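Local coordinates for odorant Binding Protein from Varroa destructor, form P2<1> (Varroa destructor, PDB 7NZA), which probably binds and carries small hydrophobic odorant molecules in a wide internal cavity, at residues 102-107 with 135-140. Sequence-based numbering, arbitrary orientation.
With NA (sodium ion), chain E.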
loop_
_atom_site.group_PDB
_atom_site.type_symbol
_atom_site.label_atom_id
_atom_site.label_comp_id
_atom_site.label_asym_id
_atom_site.label_seq_id
_atom_site.Cartn_x
_atom_site.Cartn_y
_atom_site.Cartn_z
ATOM N N GLU A 102 -14.777 12.573 20.252
ATOM C CA GLU A 102 -15.441 13.883 20.191
ATOM C C GLU A 102 -14.697 14.811 19.212
ATOM O O GLU A 102 -15.359 15.476 18.405
ATOM C CB GLU A 102 -15.438 14.510 21.568
ATOM C CG GLU A 102 -16.294 15.789 21.612
ATOM C CD GLU A 102 -16.350 16.477 22.975
ATOM O OE1 GLU A 102 -16.211 15.731 23.975
ATOM O OE2 GLU A 102 -16.453 17.734 23.030
ATOM N N ALA A 103 -13.369 14.824 19.309
ATOM C CA ALA A 103 -12.567 15.669 18.403
ATOM C C ALA A 103 -12.724 15.215 16.956
ATOM O O ALA A 103 -12.883 16.061 16.075
ATOM C CB ALA A 103 -11.131 15.601 18.881
ATOM N N VAL A 104 -12.668 13.931 16.699
ATOM C CA VAL A 104 -12.847 13.405 15.324
ATOM C C VAL A 104 -14.230 13.739 14.771
ATOM O O VAL A 104 -14.364 14.136 13.596
ATOM C CB VAL A 104 -12.483 11.913 15.258
ATOM C CG1 VAL A 104 -12.894 11.371 13.899
ATOM C CG2 VAL A 104 -11.004 11.669 15.573
ATOM N N LEU A 105 -15.263 13.580 15.593
ATOM C CA LEU A 105 -16.636 13.855 15.125
ATOM C C LEU A 105 -16.840 15.370 14.875
ATOM O O LEU A 105 -17.618 15.712 13.981
ATOM C CB LEU A 105 -17.599 13.311 16.183
ATOM C CG LEU A 105 -17.763 11.782 16.193
ATOM C CD1 LEU A 105 -18.699 11.428 17.340
ATOM C CD2 LEU A 105 -18.265 11.237 14.888
ATOM N N LEU A 106 -16.157 16.215 15.587
ATOM C CA LEU A 106 -16.229 17.659 15.304
ATOM C C LEU A 106 -15.554 17.955 13.985
ATOM O O LEU A 106 -16.082 18.692 13.151
ATOM C CB LEU A 106 -15.584 18.467 16.436
ATOM C CG LEU A 106 -15.731 19.976 16.301
ATOM C CD1 LEU A 106 -17.211 20.402 16.261
ATOM C CD2 LEU A 106 -15.021 20.648 17.455
ATOM N N LYS A 107 -14.405 17.308 13.712
ATOM C CA LYS A 107 -13.756 17.478 12.399
ATOM C C LYS A 107 -14.600 16.857 11.333
ATOM O O LYS A 107 -14.577 17.347 10.183
ATOM C CB LYS A 107 -12.304 16.987 12.440
ATOM C CG LYS A 107 -11.368 17.874 13.238
ATOM C CD LYS A 107 -11.312 19.265 12.671
ATOM C CE LYS A 107 -10.181 20.062 13.308
ATOM N NZ LYS A 107 -10.088 21.370 12.632
ATOM N N TYR A 135 -6.142 13.970 7.017
ATOM C CA TYR A 135 -5.269 14.934 7.676
ATOM C C TYR A 135 -5.664 15.182 9.112
ATOM O O TYR A 135 -4.874 15.059 10.021
ATOM C CB TYR A 135 -5.276 16.240 6.878
ATOM C CG TYR A 135 -4.450 17.282 7.529
ATOM C CD1 TYR A 135 -3.086 17.136 7.694
ATOM C CD2 TYR A 135 -5.054 18.363 8.097
ATOM C CE1 TYR A 135 -2.329 18.099 8.364
ATOM C CE2 TYR A 135 -4.298 19.401 8.647
ATOM C CZ TYR A 135 -2.948 19.231 8.818
ATOM O OH TYR A 135 -2.224 20.240 9.430
ATOM N N ASN A 136 -6.938 15.485 9.344
ATOM C CA ASN A 136 -7.380 15.823 10.711
ATOM C C ASN A 136 -7.380 14.640 11.650
ATOM O O ASN A 136 -6.956 14.811 12.799
ATOM C CB ASN A 136 -8.753 16.472 10.705
ATOM C CG ASN A 136 -8.686 17.920 10.305
ATOM O OD1 ASN A 136 -8.234 18.729 11.122
ATOM N ND2 ASN A 136 -9.025 18.241 9.082
ATOM N N ILE A 137 -7.777 13.480 11.235
ATOM C CA ILE A 137 -7.698 12.271 12.080
ATOM C C ILE A 137 -6.256 12.036 12.431
ATOM O O ILE A 137 -5.883 11.697 13.556
ATOM C CB ILE A 137 -8.372 11.071 11.457
ATOM C CG1 ILE A 137 -9.880 11.254 11.334
ATOM C CG2 ILE A 137 -8.046 9.832 12.302
ATOM C CD1 ILE A 137 -10.537 10.151 10.588
ATOM N N SER A 138 -5.341 12.160 11.447
ATOM C CA SER A 138 -3.893 11.924 11.682
ATOM C C SER A 138 -3.376 12.867 12.761
ATOM O O SER A 138 -2.581 12.462 13.651
ATOM C CB SER A 138 -3.057 12.024 10.422
ATOM O OG SER A 138 -3.405 11.044 9.514
ATOM N N GLN A 139 -3.769 14.128 12.664
ATOM C CA GLN A 139 -3.336 15.125 13.657
ATOM C C GLN A 139 -3.880 14.811 15.040
ATOM O O GLN A 139 -3.133 14.849 15.994
ATOM C CB GLN A 139 -3.789 16.542 13.273
ATOM C CG GLN A 139 -3.170 17.082 12.014
ATOM C CD GLN A 139 -1.721 17.406 12.267
ATOM O OE1 GLN A 139 -1.388 18.170 13.169
ATOM N NE2 GLN A 139 -0.842 16.844 11.476
ATOM N N ILE A 140 -5.155 14.521 15.165
ATOM C CA ILE A 140 -5.796 14.264 16.470
ATOM C C ILE A 140 -5.171 13.038 17.099
ATOM O O ILE A 140 -4.887 12.985 18.308
ATOM C CB ILE A 140 -7.294 14.116 16.294
ATOM C CG1 ILE A 140 -7.930 15.447 15.928
ATOM C CG2 ILE A 140 -7.914 13.431 17.525
ATOM C CD1 ILE A 140 -9.288 15.343 15.307
HETATM NA NA NA E . -20.260 14.766 13.976
#
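One face of the Tyr-135 ring carries Gln-139 CG from the next turn of its own helix, 3.8 Å above the plane and displaced toward the rim. Across the contact, the flat group that meets 102-107 is the Asn-136 amide; its side chain and that of Lys-107 cross at about a right angle. OD1 of Asn-136 approaches Lys-107 CE at 3.2 Å, whereas NZ of Lys-107 stays 3.6 Å from that oxygen, so the evidence is for methylene packing without a hydrogen bond. ND2 bonds instead to the carbonyl oxygen of Cys-132 one turn back, which helps to set the amide's rotation. The bend of Lys-107 at chi2 (-60°) carries CD and CE across to OD1. Next to it, Ile-140 pushes CD1 to 3.9 Å from Lys-107 CG and 4.0 Å from Ala-103 CB. Deeper in, Val-104 splits its branches: CG1, anti to the backbone N, meets Ile-137 CG1 at 4.0 Å, and CG2 faces Ile-140. The segments run nearly antiparallel (160°) in a hairpin of consecutive helices, 98-118 and 122-141, also tied by the Cys-111–Cys-132 disulfide, while Leu-105, turned away, packs on helix 84-93 and gives its carbonyl oxygen to sodium. An alanine at Lys-107 would probably uncover Asn-136 and Ile-140 CD1 by removing the methylenes against them. With no hydrogen bond between the segments, this pairing rests on apolar and methylene contacts, CE, next to charged NZ, probably being favourably placed against OD1.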